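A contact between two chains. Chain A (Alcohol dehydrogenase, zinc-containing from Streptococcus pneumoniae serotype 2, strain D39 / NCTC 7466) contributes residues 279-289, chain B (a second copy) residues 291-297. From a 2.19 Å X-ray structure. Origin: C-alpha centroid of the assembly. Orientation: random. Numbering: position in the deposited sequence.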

# COMPACT_ATOMS: atom_id res chain seq x y z
N GLU A 279 1.37 -0.40 -15.50
CA GLU A 279 2.57 -1.20 -15.31
C GLU A 279 3.26 -0.78 -14.01
O GLU A 279 3.77 0.34 -13.89
N PHE A 280 3.27 -1.69 -13.05
CA PHE A 280 3.89 -1.49 -11.75
C PHE A 280 5.30 -2.09 -11.78
O PHE A 280 5.45 -3.29 -11.99
N ASP A 281 6.32 -1.25 -11.56
CA ASP A 281 7.72 -1.63 -11.73
C ASP A 281 8.27 -2.38 -10.52
O ASP A 281 9.29 -2.01 -9.94
N LEU A 282 7.60 -3.49 -10.18
CA LEU A 282 8.01 -4.28 -9.02
C LEU A 282 9.46 -4.76 -9.11
O LEU A 282 10.10 -5.00 -8.08
N ASP A 283 10.01 -4.91 -10.33
CA ASP A 283 11.42 -5.28 -10.46
C ASP A 283 12.32 -4.24 -9.80
O ASP A 283 13.36 -4.60 -9.23
N LYS A 284 11.93 -2.97 -9.84
CA LYS A 284 12.74 -1.92 -9.23
C LYS A 284 12.29 -1.60 -7.80
O LYS A 284 13.12 -1.18 -6.98
N LEU A 285 11.01 -1.76 -7.50
CA LEU A 285 10.45 -1.21 -6.29
C LEU A 285 10.27 -2.24 -5.18
O LEU A 285 9.97 -1.86 -4.04
N TRP A 286 10.44 -3.54 -5.47
CA TRP A 286 10.36 -4.52 -4.40
C TRP A 286 11.35 -4.20 -3.28
O TRP A 286 11.03 -4.39 -2.10
N ILE A 287 12.52 -3.65 -3.63
CA ILE A 287 13.56 -3.37 -2.64
C ILE A 287 13.41 -2.00 -2.00
O ILE A 287 14.06 -1.75 -0.98
N ARG A 288 12.55 -1.12 -2.54
CA ARG A 288 12.52 0.27 -2.12
C ARG A 288 11.63 0.53 -0.90
O ARG A 288 11.57 1.67 -0.42
N ASN A 289 10.92 -0.48 -0.41
CA ASN A 289 10.04 -0.32 0.75
C ASN A 289 8.94 0.72 0.52
O ASN A 289 8.74 1.63 1.33
N ASN B 291 -4.20 -1.80 -0.60
CA ASN B 291 -2.83 -1.36 -0.43
C ASN B 291 -1.92 -2.45 -0.97
O ASN B 291 -2.21 -3.64 -0.80
N VAL B 292 -0.83 -2.04 -1.61
CA VAL B 292 0.23 -2.94 -2.08
C VAL B 292 1.50 -2.47 -1.41
O VAL B 292 1.88 -1.31 -1.57
N THR B 293 2.16 -3.36 -0.67
CA THR B 293 3.41 -3.02 -0.01
C THR B 293 4.56 -3.85 -0.56
O THR B 293 4.38 -4.99 -0.99
N THR B 294 5.75 -3.27 -0.52
CA THR B 294 6.99 -3.95 -0.88
C THR B 294 8.01 -3.71 0.23
O THR B 294 7.75 -2.98 1.19
N GLY B 295 9.19 -4.30 0.07
CA GLY B 295 10.25 -4.03 1.02
C GLY B 295 11.35 -5.07 1.10
O GLY B 295 11.14 -6.26 0.84
N LEU B 296 12.54 -4.60 1.43
CA LEU B 296 13.67 -5.43 1.81
C LEU B 296 13.71 -5.53 3.34
O LEU B 296 13.54 -4.52 4.03
N VAL B 297 13.92 -6.75 3.84
CA VAL B 297 13.91 -6.98 5.28
C VAL B 297 14.93 -6.06 5.97
O VAL B 297 16.00 -5.78 5.42

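The contact is built around one inserted side chain. Chain B leaves its strand after B:Thr293 and runs on as an extended segment against the short helix and following turn of chain A, and B:Thr294 is the bump that enters the hollow there. Its CA-to-CB bond points toward chain A, chi1 is p (78°), and the two branches meet different surroundings. CG2 goes to the greasy part, 3.6 Å from A:Leu282 CD2 and 4.4 Å from A:Phe280 CZ. OG1 goes to the helical backbone, donating a hydrogen bond of 2.7 Å to A:Leu285 O. That same carbonyl also accepts A:Arg288 N, at 3.1 Å from A:Leu285 O, so the hydroxyl shares an acceptor already used within the turn.

The walls of this hollow come from side chains with different approaches. A:Phe280, chi1 t, points toward chain B from the end of its strand; besides reaching the threonine methyl, its CE2 lies 4.0 Å from B:Val292 CG1. B:Val292, also t and also pointing toward its partner, is thus a second, shallower bump, two residues before the first. The intervening B:Thr293 points away and makes no contact, the alternation expected of a strand. A:Leu282 leaves its backbone sideways, yet its end comes nearer, with chi1 between wells at -112° and chi2 t. A:Leu285 offers little side-chain surface, its end leading away; its carbonyl is what counts.

Beyond the threonine the fit becomes a matter of backbone. A:Asn289 and B:Gly295 bring their CA atoms within 3.7 Å, and a CB on the glycine would sit only 3.3 Å from A:Asn289 ND2. The glycine's own backbone angles, 158/150, already call for a residue without CB, because one would jam against the preceding carbonyl. B:Gly295 N gives a weak hydrogen bond to A:Trp286 O, 2.8 Å long but bent to 116°. Close by, A:Asn289 CA approaches B:Thr294 O at 3.5 Å in a nearly straight CA-H...O contact.

A:Asn289 starts away from chain B, but chi1 m and chi2 57° bring its amide back across the seam. OD1 accepts B:Leu296 N at 3.1 Å with a good angle of 168°, while ND2 donates to water 1, 2.9 Å from the water O. Water 1 in turn donates to B:Leu296 O, with 2.5 Å between the water O and B:Leu296 O. One amide therefore serves both the NH and the carbonyl of a single residue, the second through water.

B:Leu296 (chi1 t, chi2 p) leaves sideways and settles against two side chains that start away from chain B. Its CB packs 3.7 Å from A:Ile287 CG1, the isoleucine being t at both chi angles. B:Leu296 CD1 stands 4.4 Å from A:Trp286 CH2, a looser contact made possible because the indole, chi1 p, swings its end nearer; B:Gly295 O lies at the edge of that ring. The rule to read here is a small branched plug in a helix-turn hollow, then glycine where the chains touch.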

# COMPACT_ATOMS: atom_id res chain seq x y z
CB GLU A 279 3.52 -1.07 -16.50
CG GLU A 279 4.78 -1.92 -16.32
CD GLU A 279 5.37 -2.41 -17.63
OE1 GLU A 279 6.58 -2.20 -17.87
OE2 GLU A 279 4.62 -3.02 -18.43
CB PHE A 280 3.01 -2.15 -10.69
CG PHE A 280 3.48 -1.96 -9.31
CD1 PHE A 280 3.98 -0.73 -8.90
CD2 PHE A 280 3.38 -2.99 -8.39
CE1 PHE A 280 4.42 -0.55 -7.61
CE2 PHE A 280 3.81 -2.81 -7.09
CZ PHE A 280 4.33 -1.59 -6.70
CB ASP A 281 8.58 -0.39 -12.00
CG ASP A 281 8.34 0.20 -13.36
OD1 ASP A 281 7.79 -0.51 -14.22
OD2 ASP A 281 8.71 1.38 -13.56
CB LEU A 282 7.07 -5.47 -8.84
CG LEU A 282 6.15 -5.50 -7.62
CD1 LEU A 282 5.43 -6.82 -7.55
CD2 LEU A 282 6.89 -5.22 -6.31
CB ASP A 283 11.81 -5.50 -11.93
CG ASP A 283 11.38 -4.36 -12.87
OD1 ASP A 283 10.28 -3.79 -12.67
OD2 ASP A 283 12.13 -4.05 -13.82
CB LYS A 284 12.68 -0.64 -10.07
CG LYS A 284 12.92 -0.84 -11.59
CD LYS A 284 14.22 -1.59 -11.88
CE LYS A 284 14.43 -1.78 -13.39
NZ LYS A 284 15.38 -2.88 -13.68
CB LEU A 285 9.10 -0.55 -6.60
CG LEU A 285 9.25 0.68 -7.51
CD1 LEU A 285 7.88 1.17 -7.99
CD2 LEU A 285 10.03 1.82 -6.83
CB TRP A 286 10.57 -5.94 -4.95
CG TRP A 286 12.01 -6.31 -5.12
CD1 TRP A 286 12.75 -6.21 -6.25
CD2 TRP A 286 12.89 -6.83 -4.11
NE1 TRP A 286 14.04 -6.61 -6.02
CE2 TRP A 286 14.15 -7.01 -4.71
CE3 TRP A 286 12.73 -7.15 -2.76
CZ2 TRP A 286 15.26 -7.50 -4.01
CZ3 TRP A 286 13.84 -7.64 -2.05
CH2 TRP A 286 15.08 -7.80 -2.68
CB ILE A 287 14.97 -3.47 -3.26
CG1 ILE A 287 16.01 -3.84 -2.18
CG2 ILE A 287 15.33 -2.18 -3.99
CD1 ILE A 287 17.47 -3.76 -2.66
CB ARG A 288 12.06 1.15 -3.30
CG ARG A 288 12.42 2.63 -3.17
CD ARG A 288 12.50 3.30 -4.53
NE ARG A 288 12.80 4.73 -4.48
CZ ARG A 288 14.02 5.25 -4.31
NH1 ARG A 288 15.06 4.45 -4.13
NH2 ARG A 288 14.20 6.56 -4.31
CB ASN A 289 10.85 0.04 2.00
CG ASN A 289 11.76 -1.07 2.44
OD1 ASN A 289 12.60 -1.55 1.67
ND2 ASN A 289 11.60 -1.50 3.68
CB ASN B 291 -2.50 -1.08 1.05
CG ASN B 291 -3.61 -0.35 1.76
OD1 ASN B 291 -3.81 0.84 1.55
ND2 ASN B 291 -4.35 -1.06 2.61
CB VAL B 292 0.38 -2.91 -3.61
CG1 VAL B 292 1.43 -3.93 -4.06
CG2 VAL B 292 -0.96 -3.14 -4.30
CB THR B 293 3.32 -3.24 1.51
OG1 THR B 293 3.07 -4.62 1.77
CG2 THR B 293 2.21 -2.36 2.16
CB THR B 294 7.56 -3.46 -2.22
OG1 THR B 294 8.21 -2.19 -2.02
CG2 THR B 294 6.46 -3.30 -3.27
CB LEU B 296 14.96 -4.82 1.26
CG LEU B 296 16.33 -5.32 1.74
CD1 LEU B 296 16.59 -6.77 1.28
CD2 LEU B 296 17.44 -4.38 1.25
CB VAL B 297 14.18 -8.47 5.58
CG1 VAL B 297 15.60 -8.91 5.09
CG2 VAL B 297 14.01 -8.78 7.06
O HOH W 1 12.71 -3.08 5.89